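Local atomic coordinates of cutm, flavoprotein of carbon monoxide dehydrogenase (Hydrogenophaga pseudoflava, PDB entry 1FFV), a protein that serves as the FAD-binding flavoprotein subunit of carbon monoxide dehydrogenase and probably passes electrons from carbon monoxide oxidation to an external acceptor. Residues L21-A32 with P48-R56; G114-G122 with F152-L161. All coordinates share one frame; numbering follows the deposited sequence.

Interaction 1: residues L21-A32 with P48-R56. With FAD (flavin-adenine dinucleotide), chain J.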
loop_
_atom_site.group_PDB
_atom_site.type_symbol
_atom_site.label_atom_id
_atom_site.label_comp_id
_atom_site.label_asym_id
_atom_site.label_seq_id
_atom_site.Cartn_x
_atom_site.Cartn_y
_atom_site.Cartn_z
ATOM N N LEU C 21 -45.572 23.807 0.294
ATOM C CA LEU C 21 -46.456 22.646 0.304
ATOM C C LEU C 21 -47.543 22.814 -0.755
ATOM O O LEU C 21 -47.863 21.874 -1.490
ATOM C CB LEU C 21 -47.110 22.473 1.675
ATOM C CG LEU C 21 -46.292 21.808 2.776
ATOM C CD1 LEU C 21 -47.030 21.917 4.091
ATOM C CD2 LEU C 21 -46.033 20.349 2.416
ATOM N N GLY C 22 -48.092 24.028 -0.830
ATOM C CA GLY C 22 -49.136 24.328 -1.794
ATOM C C GLY C 22 -48.619 24.334 -3.218
ATOM O O GLY C 22 -49.278 23.827 -4.135
ATOM N N GLN C 23 -47.422 24.884 -3.395
ATOM C CA GLN C 23 -46.785 24.972 -4.703
ATOM C C GLN C 23 -46.320 23.623 -5.254
ATOM O O GLN C 23 -46.541 23.314 -6.431
ATOM C CB GLN C 23 -45.596 25.927 -4.625
ATOM C CG GLN C 23 -44.771 26.022 -5.898
ATOM C CD GLN C 23 -43.460 26.757 -5.678
ATOM O OE1 GLN C 23 -42.440 26.398 -6.283
ATOM N NE2 GLN C 23 -43.471 27.770 -4.803
ATOM N N LEU C 24 -45.676 22.827 -4.398
ATOM C CA LEU C 24 -45.146 21.518 -4.785
ATOM C C LEU C 24 -46.167 20.384 -4.735
ATOM O O LEU C 24 -46.034 19.386 -5.449
ATOM C CB LEU C 24 -43.921 21.185 -3.928
ATOM C CG LEU C 24 -42.802 22.229 -4.001
ATOM C CD1 LEU C 24 -41.779 22.008 -2.904
ATOM C CD2 LEU C 24 -42.151 22.205 -5.377
ATOM N N GLY C 25 -47.178 20.529 -3.881
ATOM C CA GLY C 25 -48.213 19.513 -3.774
ATOM C C GLY C 25 -47.796 18.218 -3.101
ATOM O O GLY C 25 -46.807 18.178 -2.373
ATOM N N SER C 26 -48.548 17.154 -3.387
ATOM C CA SER C 26 -48.333 15.817 -2.828
ATOM C C SER C 26 -46.949 15.215 -3.062
ATOM O O SER C 26 -46.590 14.217 -2.439
ATOM C CB SER C 26 -49.399 14.861 -3.359
ATOM O OG SER C 26 -49.386 14.881 -4.785
ATOM N N ASP C 27 -46.182 15.803 -3.973
ATOM C CA ASP C 27 -44.836 15.316 -4.248
ATOM C C ASP C 27 -43.829 15.827 -3.223
ATOM O O ASP C 27 -42.657 15.449 -3.248
ATOM C CB ASP C 27 -44.406 15.704 -5.667
ATOM C CG ASP C 27 -45.120 14.887 -6.737
ATOM O OD1 ASP C 27 -45.492 13.717 -6.463
ATOM O OD2 ASP C 27 -45.305 15.417 -7.857
ATOM N N ALA C 28 -44.288 16.696 -2.327
ATOM C CA ALA C 28 -43.427 17.241 -1.290
ATOM C C ALA C 28 -43.803 16.654 0.059
ATOM O O ALA C 28 -44.949 16.254 0.278
ATOM C CB ALA C 28 -43.527 18.758 -1.253
ATOM N N LYS C 29 -42.827 16.618 0.961
ATOM C CA LYS C 29 -43.018 16.089 2.307
ATOM C C LYS C 29 -42.202 16.897 3.310
ATOM O O LYS C 29 -41.044 17.228 3.057
ATOM C CB LYS C 29 -42.599 14.613 2.357
ATOM C CG LYS C 29 -43.757 13.633 2.461
ATOM C CD LYS C 29 -44.448 13.825 3.789
ATOM C CE LYS C 29 -45.568 12.848 4.002
ATOM N NZ LYS C 29 -46.175 13.134 5.322
ATOM N N LEU C 30 -42.820 17.239 4.436
ATOM C CA LEU C 30 -42.137 18.005 5.477
ATOM C C LEU C 30 -41.084 17.137 6.154
ATOM O O LEU C 30 -41.349 15.980 6.499
ATOM C CB LEU C 30 -43.144 18.496 6.517
ATOM C CG LEU C 30 -44.207 19.490 6.049
ATOM C CD1 LEU C 30 -45.231 19.727 7.145
ATOM C CD2 LEU C 30 -43.538 20.793 5.648
ATOM N N LEU C 31 -39.882 17.679 6.314
ATOM C CA LEU C 31 -38.794 16.958 6.959
ATOM C C LEU C 31 -38.590 17.558 8.347
ATOM O O LEU C 31 -38.229 18.735 8.473
ATOM C CB LEU C 31 -37.495 17.130 6.164
ATOM C CG LEU C 31 -36.376 16.078 6.200
ATOM C CD1 LEU C 31 -35.056 16.745 5.822
ATOM C CD2 LEU C 31 -36.251 15.416 7.559
ATOM N N ALA C 32 -38.853 16.770 9.387
ATOM C CA ALA C 32 -38.648 17.244 10.755
ATOM C C ALA C 32 -37.373 16.562 11.263
ATOM O O ALA C 32 -36.309 16.727 10.662
ATOM C CB ALA C 32 -39.849 16.908 11.623
ATOM N N PRO C 48 -40.714 10.804 -1.890
ATOM C CA PRO C 48 -41.145 12.157 -2.249
ATOM C C PRO C 48 -40.084 12.856 -3.103
ATOM O O PRO C 48 -38.881 12.674 -2.897
ATOM C CB PRO C 48 -41.328 12.829 -0.885
ATOM C CG PRO C 48 -40.319 12.137 -0.026
ATOM C CD PRO C 48 -40.466 10.699 -0.440
ATOM N N GLU C 49 -40.533 13.615 -4.095
ATOM C CA GLU C 49 -39.603 14.322 -4.964
ATOM C C GLU C 49 -39.070 15.612 -4.339
ATOM O O GLU C 49 -38.044 16.140 -4.763
ATOM C CB GLU C 49 -40.243 14.555 -6.338
ATOM C CG GLU C 49 -40.460 13.230 -7.083
ATOM C CD GLU C 49 -41.269 13.347 -8.373
ATOM O OE1 GLU C 49 -41.445 12.298 -9.047
ATOM O OE2 GLU C 49 -41.738 14.461 -8.715
ATOM N N HIS C 50 -39.726 16.066 -3.275
ATOM C CA HIS C 50 -39.327 17.283 -2.579
ATOM C C HIS C 50 -39.406 17.127 -1.064
ATOM O O HIS C 50 -40.392 16.611 -0.534
ATOM C CB HIS C 50 -40.233 18.456 -2.982
ATOM C CG HIS C 50 -40.076 18.888 -4.405
ATOM N ND1 HIS C 50 -39.230 19.909 -4.782
ATOM C CD2 HIS C 50 -40.663 18.445 -5.543
ATOM C CE1 HIS C 50 -39.304 20.077 -6.091
ATOM N NE2 HIS C 50 -40.166 19.201 -6.577
ATOM N N LEU C 51 -38.358 17.562 -0.373
ATOM C CA LEU C 51 -38.342 17.515 1.082
ATOM C C LEU C 51 -38.253 18.941 1.595
ATOM O O LEU C 51 -37.352 19.696 1.220
ATOM C CB LEU C 51 -37.168 16.693 1.620
ATOM C CG LEU C 51 -37.286 15.172 1.527
ATOM C CD1 LEU C 51 -36.152 14.523 2.309
ATOM C CD2 LEU C 51 -38.635 14.730 2.078
ATOM N N ILE C 52 -39.236 19.326 2.399
ATOM C CA ILE C 52 -39.261 20.663 2.965
ATOM C C ILE C 52 -38.802 20.572 4.406
ATOM O O ILE C 52 -39.549 20.138 5.285
ATOM C CB ILE C 52 -40.668 21.280 2.905
ATOM C CG1 ILE C 52 -41.139 21.344 1.457
ATOM C CG2 ILE C 52 -40.663 22.677 3.533
ATOM C CD1 ILE C 52 -42.615 21.566 1.336
ATOM N N ASP C 53 -37.557 20.962 4.625
ATOM C CA ASP C 53 -36.950 20.937 5.947
ATOM C C ASP C 53 -37.488 22.080 6.808
ATOM O O ASP C 53 -37.345 23.260 6.467
ATOM C CB ASP C 53 -35.425 21.041 5.805
ATOM C CG ASP C 53 -34.680 20.732 7.094
ATOM O OD1 ASP C 53 -35.285 20.732 8.189
ATOM O OD2 ASP C 53 -33.464 20.489 7.003
ATOM N N ILE C 54 -38.110 21.723 7.925
ATOM C CA ILE C 54 -38.647 22.722 8.837
ATOM C C ILE C 54 -37.802 22.892 10.111
ATOM O O ILE C 54 -38.285 23.438 11.099
ATOM C CB ILE C 54 -40.127 22.426 9.192
ATOM C CG1 ILE C 54 -40.271 21.007 9.755
ATOM C CG2 ILE C 54 -41.004 22.604 7.955
ATOM C CD1 ILE C 54 -41.677 20.650 10.195
ATOM N N ASN C 55 -36.534 22.470 10.065
ATOM C CA ASN C 55 -35.611 22.584 11.209
ATOM C C ASN C 55 -35.005 23.969 11.411
ATOM O O ASN C 55 -34.334 24.206 12.417
ATOM C CB ASN C 55 -34.439 21.596 11.096
ATOM C CG ASN C 55 -34.803 20.192 11.516
ATOM O OD1 ASN C 55 -35.136 19.364 10.665
ATOM N ND2 ASN C 55 -34.725 19.907 12.813
ATOM N N ARG C 56 -35.193 24.869 10.451
ATOM C CA ARG C 56 -34.627 26.211 10.553
ATOM C C ARG C 56 -35.693 27.298 10.755
ATOM O O ARG C 56 -35.498 28.461 10.390
ATOM C CB ARG C 56 -33.765 26.506 9.320
ATOM C CG ARG C 56 -32.613 25.514 9.094
ATOM C CD ARG C 56 -31.469 25.704 10.085
ATOM N NE ARG C 56 -30.828 27.013 9.933
HETATM P PA FAD J . -40.009 12.815 10.564
HETATM O O1A FAD J . -39.806 13.960 9.660
HETATM O O2A FAD J . -39.217 11.721 10.441
HETATM O O5B FAD J . -41.419 12.419 10.274
HETATM C C5B FAD J . -42.466 13.361 10.387
HETATM C C4B FAD J . -43.664 12.819 9.619
HETATM O O4B FAD J . -44.745 13.722 10.007
HETATM C C3B FAD J . -43.650 13.016 8.126
HETATM O O3B FAD J . -44.679 12.417 7.424
HETATM C C2B FAD J . -43.579 14.527 8.087
HETATM O O2B FAD J . -43.821 14.997 6.804
HETATM C C1B FAD J . -44.644 14.893 9.073
HETATM N N9A FAD J . -44.347 15.988 9.978
HETATM C C8A FAD J . -43.253 16.129 10.793
HETATM N N7A FAD J . -43.282 17.251 11.508
HETATM C C5A FAD J . -44.447 17.869 11.133
HETATM C C6A FAD J . -45.059 19.120 11.559
HETATM N N6A FAD J . -44.540 19.933 12.438
HETATM N N1A FAD J . -46.245 19.401 10.948
HETATM C C2A FAD J . -46.819 18.586 10.035
HETATM N N3A FAD J . -46.338 17.427 9.591
HETATM C C4A FAD J . -45.147 17.102 10.175
HETATM N N1 FAD J . -40.990 6.580 18.338
HETATM C C2 FAD J . -41.710 6.270 19.406
HETATM O O2 FAD J . -42.697 6.869 19.679
HETATM N N3 FAD J . -41.359 5.217 20.285
HETATM C C4 FAD J . -40.244 4.454 20.075
HETATM O O4 FAD J . -39.973 3.562 20.853
HETATM C C4X FAD J . -39.444 4.775 18.904
HETATM N N5 FAD J . -38.344 4.062 18.646
HETATM C C5X FAD J . -37.628 4.401 17.541
HETATM C C6 FAD J . -36.482 3.647 17.284
HETATM C C7 FAD J . -35.694 3.900 16.207
HETATM C C7M FAD J . -34.464 3.063 15.954
HETATM C C8 FAD J . -36.027 4.969 15.303
HETATM C C8M FAD J . -35.170 5.270 14.096
HETATM C C9 FAD J . -37.173 5.742 15.547
HETATM C C9A FAD J . -37.964 5.463 16.654
HETATM N N10 FAD J . -39.142 6.205 16.959
HETATM C C10 FAD J . -39.868 5.882 18.046
HETATM C "C1'" FAD J . -39.527 7.352 16.073
HETATM C "C2'" FAD J . -39.206 8.887 16.388
HETATM O "O2'" FAD J . -39.714 8.612 17.666
HETATM C "C3'" FAD J . -39.968 9.122 15.097
HETATM O "O3'" FAD J . -38.651 9.718 15.123
HETATM C "C4'" FAD J . -40.348 10.520 14.662
HETATM O "O4'" FAD J . -41.476 9.585 14.662
HETATM C "C5'" FAD J . -41.023 10.922 13.345
HETATM O "O5'" FAD J . -40.591 12.264 14.125
HETATM P P FAD J . -39.560 13.129 13.397
HETATM O O1P FAD J . -39.449 14.393 14.279
HETATM O O2P FAD J . -38.342 12.501 13.194
HETATM O O3P FAD J . -40.087 13.404 12.049
#

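Interaction 2: residues G114-G122 with F152-L161. Unlike the reference sequence in segment 114-122: Gly119 (reference Asn), Asp120 (reference His). With FAD (flavin-adenine dinucleotide), chain J.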
loop_
_atom_site.group_PDB
_atom_site.type_symbol
_atom_site.label_atom_id
_atom_site.label_comp_id
_atom_site.label_asym_id
_atom_site.label_seq_id
_atom_site.Cartn_x
_atom_site.Cartn_y
_atom_site.Cartn_z
ATOM N N GLY C 114 -43.286 15.422 15.127
ATOM C CA GLY C 114 -43.121 14.403 14.103
ATOM C C GLY C 114 -43.647 13.054 14.567
ATOM O O GLY C 114 -44.218 12.279 13.790
ATOM N N ASP C 115 -43.466 12.780 15.855
ATOM C CA ASP C 115 -43.919 11.527 16.446
ATOM C C ASP C 115 -45.438 11.466 16.357
ATOM O O ASP C 115 -46.011 10.401 16.140
ATOM C CB ASP C 115 -43.468 11.438 17.915
ATOM C CG ASP C 115 -43.589 10.032 18.484
ATOM O OD1 ASP C 115 -44.708 9.644 18.897
ATOM O OD2 ASP C 115 -42.561 9.318 18.522
ATOM N N ILE C 116 -46.087 12.613 16.531
ATOM C CA ILE C 116 -47.541 12.674 16.457
ATOM C C ILE C 116 -48.011 12.698 15.000
ATOM O O ILE C 116 -48.851 11.900 14.602
ATOM C CB ILE C 116 -48.095 13.895 17.254
ATOM C CG1 ILE C 116 -47.793 13.711 18.749
ATOM C CG2 ILE C 116 -49.598 14.031 17.051
ATOM C CD1 ILE C 116 -48.120 14.905 19.617
ATOM N N ALA C 117 -47.421 13.564 14.191
ATOM C CA ALA C 117 -47.800 13.676 12.783
ATOM C C ALA C 117 -47.655 12.384 11.966
ATOM O O ALA C 117 -48.431 12.138 11.036
ATOM C CB ALA C 117 -47.018 14.807 12.127
ATOM N N HIS C 118 -46.665 11.566 12.318
ATOM C CA HIS C 118 -46.399 10.305 11.628
ATOM C C HIS C 118 -47.624 9.365 11.698
ATOM O O HIS C 118 -47.888 8.603 10.767
ATOM C CB HIS C 118 -45.138 9.659 12.222
ATOM C CG HIS C 118 -44.637 8.469 11.460
ATOM N ND1 HIS C 118 -44.512 8.458 10.087
ATOM C CD2 HIS C 118 -44.226 7.250 11.885
ATOM C CE1 HIS C 118 -44.047 7.282 9.699
ATOM N NE2 HIS C 118 -43.865 6.531 10.771
ATOM N N GLY C 119 -48.381 9.447 12.791
ATOM C CA GLY C 119 -49.589 8.643 12.938
ATOM C C GLY C 119 -49.413 7.141 13.030
ATOM O O GLY C 119 -50.326 6.378 12.729
ATOM N N ASP C 120 -48.233 6.723 13.458
ATOM C CA ASP C 120 -47.910 5.315 13.611
ATOM C C ASP C 120 -48.477 4.824 14.953
ATOM O O ASP C 120 -48.210 5.422 16.001
ATOM C CB ASP C 120 -46.379 5.156 13.587
ATOM C CG ASP C 120 -45.916 3.704 13.408
ATOM O OD1 ASP C 120 -46.635 2.752 13.790
ATOM O OD2 ASP C 120 -44.794 3.518 12.891
ATOM N N PRO C 121 -49.272 3.733 14.934
ATOM C CA PRO C 121 -49.863 3.171 16.161
ATOM C C PRO C 121 -48.736 2.745 17.104
ATOM O O PRO C 121 -48.916 2.644 18.309
ATOM C CB PRO C 121 -50.606 1.929 15.657
ATOM C CG PRO C 121 -50.825 2.188 14.210
ATOM C CD PRO C 121 -49.601 2.905 13.759
ATOM N N GLY C 122 -47.576 2.469 16.528
ATOM C CA GLY C 122 -46.437 2.058 17.317
ATOM C C GLY C 122 -45.803 3.168 18.133
ATOM O O GLY C 122 -45.133 2.887 19.122
ATOM N N PHE C 152 -57.715 13.212 16.609
ATOM C CA PHE C 152 -56.699 13.525 15.606
ATOM C C PHE C 152 -56.223 12.313 14.797
ATOM O O PHE C 152 -55.817 12.450 13.641
ATOM C CB PHE C 152 -55.492 14.154 16.302
ATOM C CG PHE C 152 -54.439 14.670 15.360
ATOM C CD1 PHE C 152 -54.650 15.837 14.625
ATOM C CD2 PHE C 152 -53.219 14.010 15.232
ATOM C CE1 PHE C 152 -53.655 16.339 13.776
ATOM C CE2 PHE C 152 -52.219 14.505 14.388
ATOM C CZ PHE C 152 -52.437 15.667 13.663
ATOM N N PHE C 153 -56.275 11.136 15.413
ATOM C CA PHE C 153 -55.803 9.911 14.787
ATOM C C PHE C 153 -56.917 9.146 14.083
ATOM O O PHE C 153 -57.831 8.621 14.723
ATOM C CB PHE C 153 -55.076 9.083 15.848
ATOM C CG PHE C 153 -54.044 9.882 16.613
ATOM C CD1 PHE C 153 -52.832 10.233 16.015
ATOM C CD2 PHE C 153 -54.313 10.348 17.904
ATOM C CE1 PHE C 153 -51.902 11.040 16.689
ATOM C CE2 PHE C 153 -53.392 11.156 18.592
ATOM C CZ PHE C 153 -52.186 11.504 17.982
ATOM N N LEU C 154 -56.831 9.113 12.753
ATOM C CA LEU C 154 -57.837 8.477 11.897
ATOM C C LEU C 154 -57.532 7.053 11.459
ATOM O O LEU C 154 -58.440 6.227 11.316
ATOM C CB LEU C 154 -58.069 9.331 10.652
ATOM C CG LEU C 154 -58.458 10.797 10.865
ATOM C CD1 LEU C 154 -58.874 11.364 9.516
ATOM C CD2 LEU C 154 -59.601 10.943 11.882
ATOM N N GLY C 155 -56.258 6.790 11.197
ATOM C CA GLY C 155 -55.843 5.466 10.774
ATOM C C GLY C 155 -54.340 5.352 10.856
ATOM O O GLY C 155 -53.668 6.276 11.319
ATOM N N THR C 156 -53.812 4.224 10.397
ATOM C CA THR C 156 -52.379 3.986 10.410
ATOM C C THR C 156 -51.724 4.977 9.453
ATOM O O THR C 156 -51.994 4.962 8.251
ATOM C CB THR C 156 -52.062 2.531 9.998
ATOM O OG1 THR C 156 -52.814 1.640 10.828
ATOM C CG2 THR C 156 -50.584 2.219 10.181
ATOM N N TYR C 157 -50.898 5.857 10.016
ATOM C CA TYR C 157 -50.190 6.899 9.271
ATOM C C TYR C 157 -51.114 8.027 8.815
ATOM O O TYR C 157 -50.701 8.896 8.051
ATOM C CB TYR C 157 -49.460 6.316 8.053
ATOM C CG TYR C 157 -48.442 5.246 8.374
ATOM C CD1 TYR C 157 -47.625 5.336 9.507
ATOM C CD2 TYR C 157 -48.299 4.135 7.543
ATOM C CE1 TYR C 157 -46.692 4.342 9.801
ATOM C CE2 TYR C 157 -47.374 3.141 7.823
ATOM C CZ TYR C 157 -46.575 3.246 8.952
ATOM O OH TYR C 157 -45.674 2.240 9.220
ATOM N N MET C 158 -52.350 8.031 9.306
ATOM C CA MET C 158 -53.333 9.050 8.927
ATOM C C MET C 158 -53.841 9.884 10.101
ATOM O O MET C 158 -54.254 9.342 11.128
ATOM C CB MET C 158 -54.531 8.391 8.245
ATOM C CG MET C 158 -54.210 7.673 6.958
ATOM S SD MET C 158 -55.682 6.824 6.354
ATOM C CE MET C 158 -55.495 5.244 7.150
ATOM N N THR C 159 -53.831 11.204 9.929
ATOM C CA THR C 159 -54.308 12.118 10.963
ATOM C C THR C 159 -55.200 13.188 10.334
ATOM O O THR C 159 -55.402 13.208 9.124
ATOM C CB THR C 159 -53.143 12.827 11.703
ATOM O OG1 THR C 159 -52.507 13.751 10.819
ATOM C CG2 THR C 159 -52.113 11.822 12.212
ATOM N N LEU C 160 -55.718 14.087 11.164
ATOM C CA LEU C 160 -56.581 15.174 10.700
ATOM C C LEU C 160 -55.779 16.220 9.901
ATOM O O LEU C 160 -56.341 17.060 9.197
ATOM C CB LEU C 160 -57.259 15.819 11.909
ATOM C CG LEU C 160 -58.776 15.702 12.108
ATOM C CD1 LEU C 160 -59.365 14.458 11.494
ATOM C CD2 LEU C 160 -59.076 15.769 13.598
ATOM N N LEU C 161 -54.457 16.126 9.992
ATOM C CA LEU C 161 -53.544 17.032 9.303
ATOM C C LEU C 161 -53.768 16.993 7.789
ATOM O O LEU C 161 -53.853 15.925 7.192
ATOM C CB LEU C 161 -52.113 16.617 9.641
ATOM C CG LEU C 161 -50.913 17.554 9.639
ATOM C CD1 LEU C 161 -51.227 18.899 10.273
ATOM C CD2 LEU C 161 -49.802 16.836 10.410
HETATM P PA FAD J . -40.009 12.815 10.564
HETATM O O1A FAD J . -39.806 13.960 9.660
HETATM O O2A FAD J . -39.217 11.721 10.441
HETATM O O5B FAD J . -41.419 12.419 10.274
HETATM C C5B FAD J . -42.466 13.361 10.387
HETATM C C4B FAD J . -43.664 12.819 9.619
HETATM O O4B FAD J . -44.745 13.722 10.007
HETATM C C3B FAD J . -43.650 13.016 8.126
HETATM O O3B FAD J . -44.679 12.417 7.424
HETATM C C2B FAD J . -43.579 14.527 8.087
HETATM O O2B FAD J . -43.821 14.997 6.804
HETATM C C1B FAD J . -44.644 14.893 9.073
HETATM N N9A FAD J . -44.347 15.988 9.978
HETATM C C8A FAD J . -43.253 16.129 10.793
HETATM N N7A FAD J . -43.282 17.251 11.508
HETATM C C5A FAD J . -44.447 17.869 11.133
HETATM C C6A FAD J . -45.059 19.120 11.559
HETATM N N6A FAD J . -44.540 19.933 12.438
HETATM N N1A FAD J . -46.245 19.401 10.948
HETATM C C2A FAD J . -46.819 18.586 10.035
HETATM N N3A FAD J . -46.338 17.427 9.591
HETATM C C4A FAD J . -45.147 17.102 10.175
HETATM N N1 FAD J . -40.990 6.580 18.338
HETATM C C2 FAD J . -41.710 6.270 19.406
HETATM O O2 FAD J . -42.697 6.869 19.679
HETATM N N3 FAD J . -41.359 5.217 20.285
HETATM C C4 FAD J . -40.244 4.454 20.075
HETATM O O4 FAD J . -39.973 3.562 20.853
HETATM C C4X FAD J . -39.444 4.775 18.904
HETATM N N5 FAD J . -38.344 4.062 18.646
HETATM C C5X FAD J . -37.628 4.401 17.541
HETATM C C6 FAD J . -36.482 3.647 17.284
HETATM C C7 FAD J . -35.694 3.900 16.207
HETATM C C7M FAD J . -34.464 3.063 15.954
HETATM C C8 FAD J . -36.027 4.969 15.303
HETATM C C8M FAD J . -35.170 5.270 14.096
HETATM C C9 FAD J . -37.173 5.742 15.547
HETATM C C9A FAD J . -37.964 5.463 16.654
HETATM N N10 FAD J . -39.142 6.205 16.959
HETATM C C10 FAD J . -39.868 5.882 18.046
HETATM C "C1'" FAD J . -39.527 7.352 16.073
HETATM C "C2'" FAD J . -39.206 8.887 16.388
HETATM O "O2'" FAD J . -39.714 8.612 17.666
HETATM C "C3'" FAD J . -39.968 9.122 15.097
HETATM O "O3'" FAD J . -38.651 9.718 15.123
HETATM C "C4'" FAD J . -40.348 10.520 14.662
HETATM O "O4'" FAD J . -41.476 9.585 14.662
HETATM C "C5'" FAD J . -41.023 10.922 13.345
HETATM O "O5'" FAD J . -40.591 12.264 14.125
HETATM P P FAD J . -39.560 13.129 13.397
HETATM O O1P FAD J . -39.449 14.393 14.279
HETATM O O2P FAD J . -38.342 12.501 13.194
HETATM O O3P FAD J . -40.087 13.404 12.049
HETATM O O HOH W 1 -48.319 10.530 8.565
HETATM O O HOH W 2 -50.261 13.304 9.503
HETATM O O HOH W 3 -43.583 1.903 10.778
#

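Interaction 1: residues L21-A32 with P48-R56
Ile52 O accepts from Leu31 N at 2.7 Å, nearly straight at N-H (174°), although the donor stands above the carbonyl plane. It is one rung of a parallel beta ladder between strands 28-31 and 50-53, the two strands of a beta-alpha-beta unit whose connection carries helix 37-42. His50 N to Asp27 O, Lys29 N to His50 O, Ile52 N to Lys29 O and Ile54 N to Leu31 O complete the series, and strand 7-9 adds its own backbone bonds to the far edge of 50-53.

On one face of this small sheet, helix 14-24 packs its last turn. Leu24, with CG anti to its carbonyl carbon (chi1 -57°), sets CD2 squarely over the His50 ring, 3.7 Å from the ring centroid, in a CH-pi contact; His50 ND1 is meanwhile hydrogen-bonded to His9 NE2. Leu21 CD2 meets Ile52 CD1 at 3.8 Å, and Ala28 CB closes on the same methyl. The other face holds Leu31 against Leu51, which also touches Leu37 and Met41 of the connecting helix.

Strand 28-31 and the residue after it serve the cofactor. Lys29 NZ donates to FAD O3B at 2.7 Å and weakly to O2B, while FAD O2B itself donates to Leu30 O over 2.7 Å, so both ribose hydroxyls are held. Ala32 N reaches FAD phosphate oxygen O1A at 3.0 Å. Ile54 has CG1 between its backbone N and carbonyl carbon (chi1 55°), which brings CG1 to 3.3 Å from Leu31 O and carries CD1 on to 3.7 Å from FAD N6A.

Interaction 2: residues G114-G122 with F152-L161
Tyr157 N donates to Gly119 O at 2.8 Å, the one direct hydrogen bond between the loop that follows helix 112-117 and the beta hairpin 153-159. The donor comes from above the carbonyl plane, and Tyr157 CA adds a CA-H...O contact to His118 O at 3.2 Å. Tyr157 sits in the type II turn of the hairpin, beside a classic beta bulge in which Leu154 N and Gly155 N share Met158 O.

Water extends the polar seam. Water 2 joins Ala117 O to Thr159 OG1, and water 3 spans Asp120 OD2 and Tyr157 OH. Thr159 OG1 also accepts from Leu161 N in an ST turn, so a valine here would probably leave Leu161 N without its acceptor and water 2 short of its hydroxyl partner.

Among the rings, Tyr157 brings CD1 over the rim of one His118 face, the two planes 40° apart; its CE1 edge meets the Asp120 carboxylate, turned almost perpendicular to the ring.

Apolar contact dominates at the helix. Ile116 CG2, anti to its backbone N, rests against both phenylalanines, at the edge of the Phe153 ring, 3.8 Å from Phe152 CE2 and 3.7 Å from Phe153 CZ, and Ala117 CB meets Leu161 CD2 at 3.8 Å.

The hairpin thus lies against the end of helix 112-117, with Phe153 also touching helix 125-131, Ile116 and Phe152 reaching strand 166-173, and Leu161 resting on strand 135-140.

Interactions 1 and 2 follow one another along the chain within the FAD-binding domain, their centres about 17 Å apart and their nearest atoms about 5 Å apart without touching. Interaction 1 lies in the small parallel sheet, interaction 2 at helix 112-117 and its hairpin; both lean on strand 166-173 of the antiparallel sheet, through Val166 and Met167. FAD bridges the gap. Leu30 and Leu161 approach the adenine from opposite sides of its plane, and Asp115 OD2, on the helix of interaction 2, accepts a hydrogen bond from FAD O2' and a weak one from N1 of the flavin. The example shows how one extended dinucleotide can be shared between separate structural elements of a single domain.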